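Local structure of SVS_variant_AS1 (Streptomyces sp. CWA1, 6TJA) at residues 85-88 and 89-93; 180-183 and 184-188; 247-250 and 251-255; 203-206 and 207-211; 101-104 and 105-109. The protein probably catalyses the metal-dependent cyclisation of geranylgeranyl diphosphate to the spirocyclic diterpene spiroviolene, as an ancestral-type engineered class I terpene cyclase. One frame throughout, in Å; residues are numbered along the deposited sequence.

Contact 1. Residues 85-88 and 89-93; sequences AFDD and HRCDN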
loop_
_atom_site.group_PDB
_atom_site.type_symbol
_atom_site.label_atom_id
_atom_site.label_comp_id
_atom_site.label_asym_id
_atom_site.label_seq_id
_atom_site.Cartn_x
_atom_site.Cartn_y
_atom_site.Cartn_z
ATOM N N ALA A 85 -9.468 6.407 -17.126
ATOM C CA ALA A 85 -10.454 7.473 -16.870
ATOM C C ALA A 85 -10.049 8.256 -15.602
ATOM O O ALA A 85 -10.023 9.512 -15.632
ATOM C CB ALA A 85 -11.816 6.855 -16.765
ATOM N N PHE A 86 -9.710 7.564 -14.519
ATOM C CA PHE A 86 -9.314 8.208 -13.241
ATOM C C PHE A 86 -7.987 8.953 -13.444
ATOM O O PHE A 86 -7.838 10.108 -13.012
ATOM C CB PHE A 86 -9.250 7.169 -12.119
ATOM C CG PHE A 86 -8.960 7.747 -10.761
ATOM C CD1 PHE A 86 -9.996 8.043 -9.885
ATOM C CD2 PHE A 86 -7.653 7.975 -10.352
ATOM C CE1 PHE A 86 -9.725 8.562 -8.630
ATOM C CE2 PHE A 86 -7.391 8.503 -9.097
ATOM C CZ PHE A 86 -8.427 8.814 -8.250
ATOM N N ASP A 87 -7.032 8.332 -14.125
ATOM C CA ASP A 87 -5.744 8.998 -14.406
ATOM C C ASP A 87 -6.035 10.325 -15.116
ATOM O O ASP A 87 -5.539 11.353 -14.643
ATOM C CB ASP A 87 -4.786 8.130 -15.225
ATOM C CG ASP A 87 -3.435 8.803 -15.393
ATOM O OD1 ASP A 87 -2.806 9.118 -14.359
ATOM O OD2 ASP A 87 -3.042 9.054 -16.547
ATOM N N ASP A 88 -6.853 10.315 -16.175
ATOM C CA ASP A 88 -7.015 11.472 -17.103
ATOM C C ASP A 88 -7.869 12.599 -16.479
ATOM O O ASP A 88 -7.591 13.752 -16.811
ATOM C CB ASP A 88 -7.564 11.012 -18.455
ATOM C CG ASP A 88 -7.840 12.137 -19.438
ATOM O OD1 ASP A 88 -6.890 12.598 -20.115
ATOM O OD2 ASP A 88 -9.011 12.511 -19.527
ATOM N N HIS A 89 -8.811 12.294 -15.607
ATOM C CA HIS A 89 -9.643 13.298 -14.991
ATOM C C HIS A 89 -9.244 13.736 -13.586
ATOM O O HIS A 89 -9.650 14.771 -13.162
ATOM C CB HIS A 89 -11.084 12.825 -14.906
ATOM C CG HIS A 89 -11.759 12.699 -16.219
ATOM N ND1 HIS A 89 -12.001 11.483 -16.813
ATOM C CD2 HIS A 89 -12.255 13.631 -17.058
ATOM C CE1 HIS A 89 -12.599 11.672 -17.970
ATOM N NE2 HIS A 89 -12.768 12.966 -18.141
ATOM N N ARG A 90 -8.470 12.954 -12.860
ATOM C CA ARG A 90 -8.147 13.305 -11.490
ATOM C C ARG A 90 -6.710 13.312 -11.110
ATOM O O ARG A 90 -6.364 13.812 -10.097
ATOM C CB ARG A 90 -8.791 12.311 -10.535
ATOM C CG ARG A 90 -10.270 12.169 -10.659
ATOM C CD ARG A 90 -10.995 12.978 -9.618
ATOM N NE ARG A 90 -12.329 13.275 -10.063
ATOM C CZ ARG A 90 -13.426 12.816 -9.500
ATOM N NH1 ARG A 90 -13.376 12.029 -8.439
ATOM N NH2 ARG A 90 -14.581 13.141 -10.019
ATOM N N CYS A 91 -5.879 12.745 -11.933
ATOM C CA CYS A 91 -4.444 12.558 -11.620
ATOM C C CYS A 91 -3.636 13.485 -12.515
ATOM O O CYS A 91 -2.831 14.236 -11.984
ATOM C CB CYS A 91 -4.028 11.093 -11.767
ATOM S SG CYS A 91 -4.921 9.962 -10.651
ATOM N N ASP A 92 -3.880 13.457 -13.825
ATOM C CA ASP A 92 -2.977 14.052 -14.852
ATOM C C ASP A 92 -3.434 15.470 -15.266
ATOM O O ASP A 92 -2.556 16.232 -15.663
ATOM C CB ASP A 92 -2.821 13.096 -16.045
ATOM C CG ASP A 92 -1.566 13.336 -16.864
ATOM O OD1 ASP A 92 -0.472 13.425 -16.247
ATOM O OD2 ASP A 92 -1.691 13.451 -18.108
ATOM N N ASN A 93 -4.717 15.783 -15.233
ATOM C CA ASN A 93 -5.170 17.023 -15.814
ATOM C C ASN A 93 -5.974 18.073 -15.108
ATOM O O ASN A 93 -5.772 19.262 -15.390
ATOM C CB ASN A 93 -5.973 16.702 -17.069
ATOM C CG ASN A 93 -5.112 16.281 -18.211
ATOM O OD1 ASN A 93 -4.069 16.825 -18.424
ATOM N ND2 ASN A 93 -5.539 15.280 -18.928
#
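His89 supplies two donors to one acceptor: its backbone N lies 3.0 Å from Ala85 O and its ring ND1 also 3.0 Å from Ala85 O, the two approaching from opposite faces of that carbonyl's plane. With CG beside its own backbone N (chi1 -68°), the imidazole is carried back along the helix until ND1 reaches the oxygen, and this bond fixes the turn of the ring. Asp88 OD2 hangs over one face of the same ring, its carboxylate plane nearly upright on it at 82°. Cutting His89 back to an alanine here would probably cost Ala85 O the second of these two donors and take away the flat surface under the Asp88 carboxylate. One residue on, Phe86 O accepts Arg90 N at 2.9 Å and, weakly, Cys91 N. Asp87 O is doubly satisfied, by Asp92 N at 2.8 Å almost in line with its C=O and by Cys91 N at 3.1 Å from above the carbonyl plane; the bond to Asp92 belongs to a wider, pi-type turn at 89-91. Asn93 ND2 makes a weak bond to Asp88 O at 3.3 Å. Arg90 CB makes a CH-pi contact over the centre of the Phe86 face, 4.2 Å from its centroid, while Cys91 SG makes an oblique Cys sulfur-aromatic contact, 3.3 Å from Phe86 CE2. The Arg90 guanidinium continues outward to a salt bridge with Asp124. Asp87, Asp88 and Asp92 here match the aspartate-rich DDXX(X)D motif of class I terpene synthases, which in relatives binds magnesium.

Contact 2. Residues 180-183 and 184-188; sequences AMRL and LSAGG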
loop_
_atom_site.group_PDB
_atom_site.type_symbol
_atom_site.label_atom_id
_atom_site.label_comp_id
_atom_site.label_asym_id
_atom_site.label_seq_id
_atom_site.Cartn_x
_atom_site.Cartn_y
_atom_site.Cartn_z
ATOM N N ALA A 180 11.861 5.034 -9.382
ATOM C CA ALA A 180 11.113 4.625 -8.166
ATOM C C ALA A 180 9.658 5.105 -8.273
ATOM O O ALA A 180 8.737 4.315 -8.018
ATOM C CB ALA A 180 11.791 5.145 -6.920
ATOM N N MET A 181 9.452 6.363 -8.660
ATOM C CA MET A 181 8.128 7.018 -8.667
ATOM C C MET A 181 7.254 6.376 -9.754
ATOM O O MET A 181 6.099 5.997 -9.490
ATOM C CB MET A 181 8.294 8.510 -8.963
ATOM C CG MET A 181 7.021 9.253 -9.020
ATOM S SD MET A 181 7.178 10.928 -9.630
ATOM C CE MET A 181 7.434 10.645 -11.373
ATOM N N ARG A 182 7.810 6.265 -10.941
ATOM C CA ARG A 182 7.120 5.847 -12.169
ATOM C C ARG A 182 6.796 4.350 -12.099
ATOM O O ARG A 182 5.801 3.922 -12.696
ATOM C CB ARG A 182 8.028 6.257 -13.326
ATOM C CG ARG A 182 7.421 6.061 -14.699
ATOM C CD ARG A 182 6.260 7.003 -14.935
ATOM N NE ARG A 182 5.802 6.777 -16.296
ATOM C CZ ARG A 182 4.557 6.935 -16.702
ATOM N NH1 ARG A 182 3.616 7.303 -15.851
ATOM N NH2 ARG A 182 4.264 6.684 -17.960
ATOM N N LEU A 183 7.605 3.580 -11.388
ATOM C CA LEU A 183 7.317 2.163 -11.090
ATOM C C LEU A 183 5.900 2.105 -10.516
ATOM O O LEU A 183 5.173 1.183 -10.829
ATOM C CB LEU A 183 8.375 1.692 -10.099
ATOM C CG LEU A 183 8.463 0.204 -9.748
ATOM C CD1 LEU A 183 8.743 -0.680 -10.965
ATOM C CD2 LEU A 183 9.582 0.039 -8.719
ATOM N N LEU A 184 5.524 3.112 -9.742
ATOM C CA LEU A 184 4.213 3.178 -9.064
ATOM C C LEU A 184 3.178 3.943 -9.905
ATOM O O LEU A 184 2.043 3.449 -10.022
ATOM C CB LEU A 184 4.466 3.832 -7.705
ATOM C CG LEU A 184 5.366 3.052 -6.745
ATOM C CD1 LEU A 184 5.365 3.718 -5.377
ATOM C CD2 LEU A 184 4.900 1.590 -6.623
ATOM N N SER A 185 3.516 5.153 -10.384
ATOM C CA SER A 185 2.556 6.174 -10.884
ATOM C C SER A 185 1.975 5.770 -12.242
ATOM O O SER A 185 0.889 6.262 -12.600
ATOM C CB SER A 185 3.190 7.515 -10.978
ATOM O OG SER A 185 4.234 7.506 -11.933
ATOM N N ALA A 186 2.660 4.910 -12.986
ATOM C CA ALA A 186 2.191 4.471 -14.325
ATOM C C ALA A 186 1.116 3.384 -14.224
ATOM O O ALA A 186 0.597 3.082 -15.252
ATOM C CB ALA A 186 3.344 4.026 -15.201
ATOM N N GLY A 187 0.757 2.853 -13.049
ATOM C CA GLY A 187 -0.399 1.940 -12.893
ATOM C C GLY A 187 -0.133 0.451 -13.174
ATOM O O GLY A 187 -1.134 -0.341 -13.268
ATOM N N GLY A 188 1.142 0.057 -13.233
ATOM C CA GLY A 188 1.589 -1.304 -13.551
ATOM C C GLY A 188 1.373 -2.259 -12.388
ATOM O O GLY A 188 1.170 -3.439 -12.663
HETATM O O HOH W 1 2.239 0.830 -10.331
HETATM O O HOH W 2 3.703 1.555 -13.409
#
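Ala186 CB lies against one face of the Arg182 guanidinium, displaced toward its rim and nearest to Arg182 NH1 at 3.4 Å. Ser185 OG comes instead at the edge, near the group's plane, and touches Arg182 CD at 3.7 Å. The arginine reaches forward over the following residues, Ser185 and Ala186, because CG is anti to the backbone N and the chain then bends at CG (chi2 68°). Behind these side chains stands the carbonyl of Met181. It accepts Ser185 N at 2.9 Å, in the carbonyl plane, and Leu184 N at 3.0 Å from well above that plane, with a weak third bond from Ser185 OG at 3.4 Å. A weak bond from Ala186 N to Arg182 O precedes Gly187, whose positive phi of 85° takes the chain out of the helix. Two waters bridge the carbonyls at the break: both are bonded to Leu183 O, one of them also to Leu184 O, and the other accepts from Gly188 N at 3.0 Å. Further out, Arg182 NH2 forms a salt bridge with Asp229 of helix 211-231, beside Asn228, while Met181 packs on Trp162 of helix 143-169 in its own chain, and Leu184 on Arg154 of the second subunit. By its spacing from Asn228 and Asp229, Arg182 is probably the pyrophosphate-sensing arginine of class I terpene synthases, and the helix is interrupted at Gly187, as at the helix break of relatives. The Asp229 salt bridge orients the guanidinium while the Ala186 methyl covers part of one face, and the break leaves carbonyls for water to bind.

Contact 3. Residues 247-250 and 251-255; sequences YSVL and MHHRG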
loop_
_atom_site.group_PDB
_atom_site.type_symbol
_atom_site.label_atom_id
_atom_site.label_comp_id
_atom_site.label_asym_id
_atom_site.label_seq_id
_atom_site.Cartn_x
_atom_site.Cartn_y
_atom_site.Cartn_z
ATOM N N TYR A 247 12.526 11.171 -20.596
ATOM C CA TYR A 247 13.196 12.110 -21.534
ATOM C C TYR A 247 13.496 13.429 -20.816
ATOM O O TYR A 247 14.663 13.818 -20.813
ATOM C CB TYR A 247 12.374 12.261 -22.811
ATOM C CG TYR A 247 12.023 10.929 -23.416
ATOM C CD1 TYR A 247 12.989 10.111 -23.969
ATOM C CD2 TYR A 247 10.746 10.436 -23.321
ATOM C CE1 TYR A 247 12.659 8.883 -24.514
ATOM C CE2 TYR A 247 10.408 9.205 -23.828
ATOM C CZ TYR A 247 11.355 8.433 -24.449
ATOM O OH TYR A 247 10.991 7.195 -24.912
ATOM N N SER A 248 12.518 14.051 -20.163
ATOM C CA SER A 248 12.726 15.346 -19.457
ATOM C C SER A 248 13.738 15.133 -18.332
ATOM O O SER A 248 14.484 16.072 -18.055
ATOM C CB SER A 248 11.453 15.945 -18.893
ATOM O OG SER A 248 10.394 15.948 -19.833
ATOM N N VAL A 249 13.727 13.954 -17.689
ATOM C CA VAL A 249 14.630 13.661 -16.543
ATOM C C VAL A 249 16.075 13.637 -17.053
ATOM O O VAL A 249 16.919 14.293 -16.429
ATOM C CB VAL A 249 14.262 12.364 -15.792
ATOM C CG1 VAL A 249 15.381 11.949 -14.847
ATOM C CG2 VAL A 249 12.944 12.466 -15.032
ATOM N N LEU A 250 16.360 12.906 -18.127
ATOM C CA LEU A 250 17.733 12.806 -18.692
ATOM C C LEU A 250 18.171 14.162 -19.269
ATOM O O LEU A 250 19.350 14.532 -19.068
ATOM C CB LEU A 250 17.787 11.703 -19.744
ATOM C CG LEU A 250 17.481 10.302 -19.214
ATOM C CD1 LEU A 250 17.315 9.337 -20.366
ATOM C CD2 LEU A 250 18.569 9.805 -18.274
ATOM N N MET A 251 17.284 14.891 -19.945
ATOM C CA MET A 251 17.607 16.237 -20.493
ATOM C C MET A 251 18.022 17.170 -19.354
ATOM O O MET A 251 19.089 17.798 -19.490
ATOM C CB MET A 251 16.441 16.847 -21.273
ATOM C CG MET A 251 16.215 16.118 -22.574
ATOM S SD MET A 251 14.796 16.702 -23.477
ATOM C CE MET A 251 15.297 18.392 -23.814
ATOM N N HIS A 252 17.259 17.208 -18.259
ATOM C CA HIS A 252 17.532 18.088 -17.095
ATOM C C HIS A 252 18.789 17.621 -16.351
ATOM O O HIS A 252 19.644 18.476 -16.078
ATOM C CB HIS A 252 16.304 18.166 -16.184
ATOM C CG HIS A 252 16.454 19.142 -15.063
ATOM N ND1 HIS A 252 17.016 18.796 -13.845
ATOM C CD2 HIS A 252 16.128 20.443 -14.970
ATOM C CE1 HIS A 252 17.024 19.846 -13.051
ATOM N NE2 HIS A 252 16.500 20.863 -13.719
ATOM N N HIS A 253 18.917 16.327 -16.009
ATOM C CA HIS A 253 19.953 15.867 -15.041
ATOM C C HIS A 253 21.292 15.545 -15.738
ATOM O O HIS A 253 22.322 15.661 -15.063
ATOM C CB HIS A 253 19.423 14.744 -14.145
ATOM C CG HIS A 253 18.433 15.246 -13.149
ATOM N ND1 HIS A 253 18.811 15.940 -12.012
ATOM C CD2 HIS A 253 17.075 15.193 -13.131
ATOM C CE1 HIS A 253 17.741 16.277 -11.312
ATOM N NE2 HIS A 253 16.646 15.835 -11.988
ATOM N N ARG A 254 21.296 15.217 -17.032
ATOM C CA ARG A 254 22.535 14.888 -17.782
ATOM C C ARG A 254 22.813 15.957 -18.852
ATOM O O ARG A 254 23.746 15.760 -19.626
ATOM C CB ARG A 254 22.411 13.475 -18.366
ATOM C CG ARG A 254 21.968 12.407 -17.362
ATOM C CD ARG A 254 23.116 11.738 -16.623
ATOM N NE ARG A 254 24.037 11.224 -17.635
ATOM C CZ ARG A 254 23.899 10.071 -18.301
ATOM N NH1 ARG A 254 22.907 9.225 -18.034
ATOM N NH2 ARG A 254 24.792 9.771 -19.229
ATOM N N GLY A 255 22.044 17.050 -18.910
ATOM C CA GLY A 255 22.162 18.076 -19.968
ATOM C C GLY A 255 22.178 17.473 -21.372
ATOM O O GLY A 255 22.968 17.920 -22.219
#
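Val249 and His253 meet one turn apart: Val249 CG1 lies 4.0 Å from His253 CD2, the two side chains crossing at a slant. The same ring carbon, His253 CD2, faces Val249 O at 3.4 Å, with the oxygen near the ring plane at its edge. His253 CG stands beside its own backbone N (chi1 -72°), which keeps the ring alongside the preceding turn. Over one face of this ring lies ND1 of the neighbouring His252. Met251 CG lies 3.3 Å from the carbonyl oxygen Tyr247 O, and in an aliphatic contact Leu250 CD2 approaches Arg254 CG at 4.4 Å.

The backbone bonds form an unbroken i to i+4 ladder. Met251 N reaches Tyr247 O at 3.0 Å with a nearly straight N-H (167°), His252 N bonds Ser248 O, His253 N bonds Val249 O at 2.9 Å, and Arg254 N bonds Leu250 O at 2.9 Å.

Polar side chains look beyond the helix for partners. His253 NE2 bonds Met172 O, and Ser248 OG bonds Asp243 O, tying the helix to neighbouring loops; Arg254 has a long, weak ion pair with Glu264. Tyr247 and Leu250 pack on helix 258-283 through Val262, Ala265 and Ala261.

Gly255 is the first residue to leave helical geometry, with positive phi. The arrangement is that of a short alpha-helix followed by a glycine, set against a longer helix at the periphery of the all-alpha terpene cyclase fold.

Contact 4. Residues 203-206 and 207-211; sequences VPDR and EMHRP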
loop_
_atom_site.group_PDB
_atom_site.type_symbol
_atom_site.label_atom_id
_atom_site.label_comp_id
_atom_site.label_asym_id
_atom_site.label_seq_id
_atom_site.Cartn_x
_atom_site.Cartn_y
_atom_site.Cartn_z
ATOM N N VAL A 203 -1.578 -18.001 -7.095
ATOM C CA VAL A 203 -0.130 -18.255 -6.802
ATOM C C VAL A 203 0.043 -18.314 -5.287
ATOM O O VAL A 203 -0.328 -17.368 -4.604
ATOM C CB VAL A 203 0.767 -17.172 -7.420
ATOM C CG1 VAL A 203 2.250 -17.471 -7.263
ATOM C CG2 VAL A 203 0.398 -16.916 -8.864
ATOM N N PRO A 204 0.613 -19.372 -4.750
ATOM C CA PRO A 204 0.821 -19.431 -3.310
ATOM C C PRO A 204 1.755 -18.333 -2.803
ATOM O O PRO A 204 2.652 -17.968 -3.481
ATOM C CB PRO A 204 1.432 -20.800 -3.109
ATOM C CG PRO A 204 1.125 -21.546 -4.314
ATOM C CD PRO A 204 1.062 -20.580 -5.417
ATOM N N ASP A 205 1.501 -17.812 -1.623
ATOM C CA ASP A 205 2.319 -16.761 -1.000
ATOM C C ASP A 205 3.832 -17.008 -1.108
ATOM O O ASP A 205 4.553 -16.156 -1.488
ATOM C CB ASP A 205 1.975 -16.605 0.482
ATOM C CG ASP A 205 0.988 -15.467 0.794
ATOM O OD1 ASP A 205 0.255 -14.962 -0.045
ATOM O OD2 ASP A 205 0.880 -15.090 1.954
ATOM N N ARG A 206 4.273 -18.196 -0.763
ATOM C CA ARG A 206 5.655 -18.554 -0.790
ATOM C C ARG A 206 6.291 -18.432 -2.160
ATOM O O ARG A 206 7.445 -18.218 -2.270
ATOM C CB ARG A 206 5.883 -19.927 -0.131
ATOM C CG ARG A 206 5.989 -21.093 -1.072
ATOM C CD ARG A 206 5.306 -22.361 -0.597
ATOM N NE ARG A 206 4.465 -22.920 -1.655
ATOM C CZ ARG A 206 4.926 -23.488 -2.765
ATOM N NH1 ARG A 206 6.224 -23.615 -2.967
ATOM N NH2 ARG A 206 4.084 -23.928 -3.676
ATOM N N GLU A 207 5.502 -18.520 -3.194
ATOM C CA GLU A 207 6.005 -18.367 -4.580
ATOM C C GLU A 207 5.837 -16.905 -4.965
ATOM O O GLU A 207 6.754 -16.345 -5.530
ATOM C CB GLU A 207 5.297 -19.311 -5.551
ATOM C CG GLU A 207 5.821 -20.742 -5.524
ATOM C CD GLU A 207 5.327 -21.605 -6.686
ATOM O OE1 GLU A 207 6.171 -22.073 -7.549
ATOM O OE2 GLU A 207 4.091 -21.804 -6.736
ATOM N N MET A 208 4.700 -16.323 -4.691
ATOM C CA MET A 208 4.459 -14.958 -5.061
ATOM C C MET A 208 5.404 -13.969 -4.431
ATOM O O MET A 208 5.824 -13.081 -5.086
ATOM C CB MET A 208 3.027 -14.540 -4.768
ATOM C CG MET A 208 2.627 -13.204 -5.370
ATOM S SD MET A 208 2.940 -12.906 -7.111
ATOM C CE MET A 208 1.318 -12.923 -7.782
ATOM N N HIS A 209 5.736 -14.170 -3.168
ATOM C CA HIS A 209 6.591 -13.258 -2.432
ATOM C C HIS A 209 8.106 -13.447 -2.487
ATOM O O HIS A 209 8.809 -12.717 -1.902
ATOM C CB HIS A 209 6.050 -13.030 -1.031
ATOM C CG HIS A 209 4.631 -12.584 -1.017
ATOM N ND1 HIS A 209 4.187 -11.508 -1.739
ATOM C CD2 HIS A 209 3.549 -13.081 -0.394
ATOM C CE1 HIS A 209 2.902 -11.349 -1.541
ATOM N NE2 HIS A 209 2.490 -12.297 -0.734
ATOM N N ARG A 210 8.536 -14.503 -3.139
ATOM C CA ARG A 210 9.951 -14.756 -3.503
ATOM C C ARG A 210 10.556 -13.475 -4.079
ATOM O O ARG A 210 10.030 -12.902 -5.046
ATOM C CB ARG A 210 10.091 -15.885 -4.532
ATOM C CG ARG A 210 10.020 -17.297 -3.974
ATOM C CD ARG A 210 10.068 -18.309 -5.110
ATOM N NE ARG A 210 11.383 -18.290 -5.713
ATOM C CZ ARG A 210 11.751 -18.918 -6.833
ATOM N NH1 ARG A 210 10.870 -19.601 -7.535
ATOM N NH2 ARG A 210 13.005 -18.815 -7.255
ATOM N N PRO A 211 11.663 -12.978 -3.477
ATOM C CA PRO A 211 12.360 -11.810 -4.013
ATOM C C PRO A 211 12.511 -11.868 -5.550
ATOM O O PRO A 211 12.257 -10.862 -6.188
ATOM C CB PRO A 211 13.670 -11.861 -3.195
ATOM C CG PRO A 211 13.208 -12.312 -1.833
ATOM C CD PRO A 211 12.241 -13.433 -2.190
HETATM O O HOH W 3 -0.116 -12.509 -0.368
#
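Asp205 and His209 run side by side and point the same way, carboxylate and imidazole planes turned 67° apart. Asp205 OD1 and His209 NE2 are 3.5 Å apart, joined by a water in the ring plane at the imidazole edge, which donates to Asp205 OD1 at 2.5 Å and is bonded to His209 NE2 at 2.6 Å. Asp205 OD1 also forms a salt bridge with Arg148 of helix 143-169. Replacing the aspartate by an alanine would probably leave Arg148 without this carboxylate and deprive the bridging water of its carboxylate acceptor, setting the His209 ring freer to turn. Its chain extended beyond CG (chi2 -168°), Glu207 runs alongside Pro204, with Glu207 OE2 3.5 Å from Pro204 CD, and beside the poorly ordered Arg206. Glu207 CG lies over one face of that guanidinium, toward the rim; the long salt bridge from Arg206 NH2 to Glu207 OE2 is one of charges, with no N-H aimed at the oxygen. Glu207 OE1 accepts from Gly288 N. The Val203 and Met208 side chains cross at about a right angle, Val203 CG1 3.9 Å from Met208 CB; both pack on Tyr294. Pro204 O takes Met208 N and Glu207 N, and Asp205 O takes His209 N. At the dimer interface Asp205 and His209 touch Thr144 of the second subunit. This is a one-turn helix with proline at its N-cap position, leading into helix 211-231 of the all-alpha terpene cyclase fold.

Contact 5. Residues 101-104 and 105-109; sequences AQFN and ALAGR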
loop_
_atom_site.group_PDB
_atom_site.type_symbol
_atom_site.label_atom_id
_atom_site.label_comp_id
_atom_site.label_asym_id
_atom_site.label_seq_id
_atom_site.Cartn_x
_atom_site.Cartn_y
_atom_site.Cartn_z
ATOM N N ALA A 101 -2.192 18.323 -1.602
ATOM C CA ALA A 101 -2.964 18.290 -0.327
ATOM C C ALA A 101 -4.374 17.743 -0.594
ATOM O O ALA A 101 -4.798 16.841 0.117
ATOM C CB ALA A 101 -2.997 19.630 0.324
ATOM N N GLN A 102 -5.040 18.205 -1.638
ATOM C CA GLN A 102 -6.386 17.704 -1.997
ATOM C C GLN A 102 -6.271 16.300 -2.571
ATOM O O GLN A 102 -7.146 15.497 -2.284
ATOM C CB GLN A 102 -7.074 18.599 -3.011
ATOM C CG GLN A 102 -7.437 19.958 -2.459
ATOM C CD GLN A 102 -7.983 20.857 -3.539
ATOM O OE1 GLN A 102 -9.074 20.606 -4.039
ATOM N NE2 GLN A 102 -7.233 21.900 -3.899
ATOM N N PHE A 103 -5.213 15.986 -3.320
ATOM C CA PHE A 103 -5.060 14.633 -3.904
ATOM C C PHE A 103 -4.875 13.586 -2.797
ATOM O O PHE A 103 -5.482 12.509 -2.873
ATOM C CB PHE A 103 -3.943 14.559 -4.934
ATOM C CG PHE A 103 -3.898 13.190 -5.560
ATOM C CD1 PHE A 103 -4.788 12.840 -6.556
ATOM C CD2 PHE A 103 -3.038 12.221 -5.072
ATOM C CE1 PHE A 103 -4.774 11.571 -7.115
ATOM C CE2 PHE A 103 -3.042 10.947 -5.619
ATOM C CZ PHE A 103 -3.918 10.620 -6.632
ATOM N N ASN A 104 -4.088 13.901 -1.777
ATOM C CA ASN A 104 -3.820 12.956 -0.674
ATOM C C ASN A 104 -5.166 12.530 -0.065
ATOM O O ASN A 104 -5.295 11.364 0.320
ATOM C CB ASN A 104 -2.841 13.557 0.321
ATOM C CG ASN A 104 -1.431 13.683 -0.212
ATOM O OD1 ASN A 104 -1.130 13.251 -1.326
ATOM N ND2 ASN A 104 -0.553 14.218 0.613
ATOM N N ALA A 105 -6.140 13.429 0.017
ATOM C CA ALA A 105 -7.454 13.127 0.613
ATOM C C ALA A 105 -8.252 12.260 -0.364
ATOM O O ALA A 105 -8.842 11.238 0.079
ATOM C CB ALA A 105 -8.192 14.392 0.987
ATOM N N LEU A 106 -8.269 12.618 -1.645
ATOM C CA LEU A 106 -8.937 11.767 -2.664
ATOM C C LEU A 106 -8.336 10.354 -2.648
ATOM O O LEU A 106 -9.097 9.395 -2.630
ATOM C CB LEU A 106 -8.824 12.411 -4.048
ATOM C CG LEU A 106 -9.423 11.586 -5.182
ATOM C CD1 LEU A 106 -10.943 11.609 -5.127
ATOM C CD2 LEU A 106 -8.950 12.080 -6.541
ATOM N N ALA A 107 -7.009 10.222 -2.683
ATOM C CA ALA A 107 -6.306 8.915 -2.706
ATOM C C ALA A 107 -6.780 8.087 -1.512
ATOM O O ALA A 107 -6.979 6.852 -1.642
ATOM C CB ALA A 107 -4.819 9.099 -2.657
ATOM N N GLY A 108 -6.967 8.754 -0.385
ATOM C CA GLY A 108 -7.414 8.095 0.852
ATOM C C GLY A 108 -8.857 7.656 0.741
ATOM O O GLY A 108 -9.143 6.513 1.130
ATOM N N ARG A 109 -9.731 8.515 0.222
ATOM C CA ARG A 109 -11.187 8.208 0.089
ATOM C C ARG A 109 -11.363 7.068 -0.929
ATOM O O ARG A 109 -12.079 6.130 -0.625
ATOM C CB ARG A 109 -12.023 9.447 -0.251
ATOM C CG ARG A 109 -12.134 10.476 0.877
ATOM C CD ARG A 109 -13.143 11.612 0.707
ATOM N NE ARG A 109 -13.139 12.098 -0.658
ATOM C CZ ARG A 109 -12.435 13.148 -1.118
ATOM N NH1 ARG A 109 -11.680 13.877 -0.303
ATOM N NH2 ARG A 109 -12.505 13.472 -2.406
#
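Phe103 and Ala107 touch along helix 100-115, a dimer-interface helix of the all-alpha class I terpene cyclase fold, Phe103 CE2 lying 3.9 Å from Ala107 CB. The ring also meets Leu106: Phe103 CD1 is 4.2 Å from Leu106 CD2, and both aliphatic groups approach the ring obliquely. Phe103 lies forward over the following turn because CG is anti to the backbone N (chi1 -176°). The ring packs further on Val160, Ala161 and Ile164 of helix 143-169, and Leu106 faces Leu96 and Asp124; Phe103 and Leu106 also meet helix 70-91.

The backbone bonds are mostly i to i+4. Ala107 N meets Phe103 O at 2.8 Å, almost straight at 175°, and Leu106 N meets Gln102 O at 3.2 Å, in the carbonyl plane. Gly108 N reaches Asn104 O at 3.2 Å from above the carbonyl plane, and Ala105 N adds a weak i to i+3 bond to Gln102 O. Within the later half, Arg109 N bonds Ala105 O.

The interface face carries the small and polar groups. Ala105 packs on Trp162 of the second subunit, Ala101 on Gly165 of that subunit and Arg109 on its Asp177. The Arg109 guanidinium bends back so that one face covers Leu106 CA.

Across the dimer, Asn104 ND2 is hydrogen-bonded to OD1 of Asn104 of the second subunit.

From the N terminus the contacts come in the order 1, 5, 2, 4, 3, all in series: each closes only a local turn, and none nests in or crosses another. Contacts 1 and 5 touch. Phe86 and Arg90 pack on Leu106, and Cys91 on Phe103, joining the end of helix 70-91 to helix 100-115, the next in the chain. Contact 2 ends helix 175-185 nearer the chain's centre, its nearest atoms about 5 Å from contact 1 without touching. Contact 4 leads into helix 211-231 on the far side of the centre from contact 1, while contact 3 lies peripherally against helix 258-283. Contacts 2, 4 and 5 also meet the second subunit.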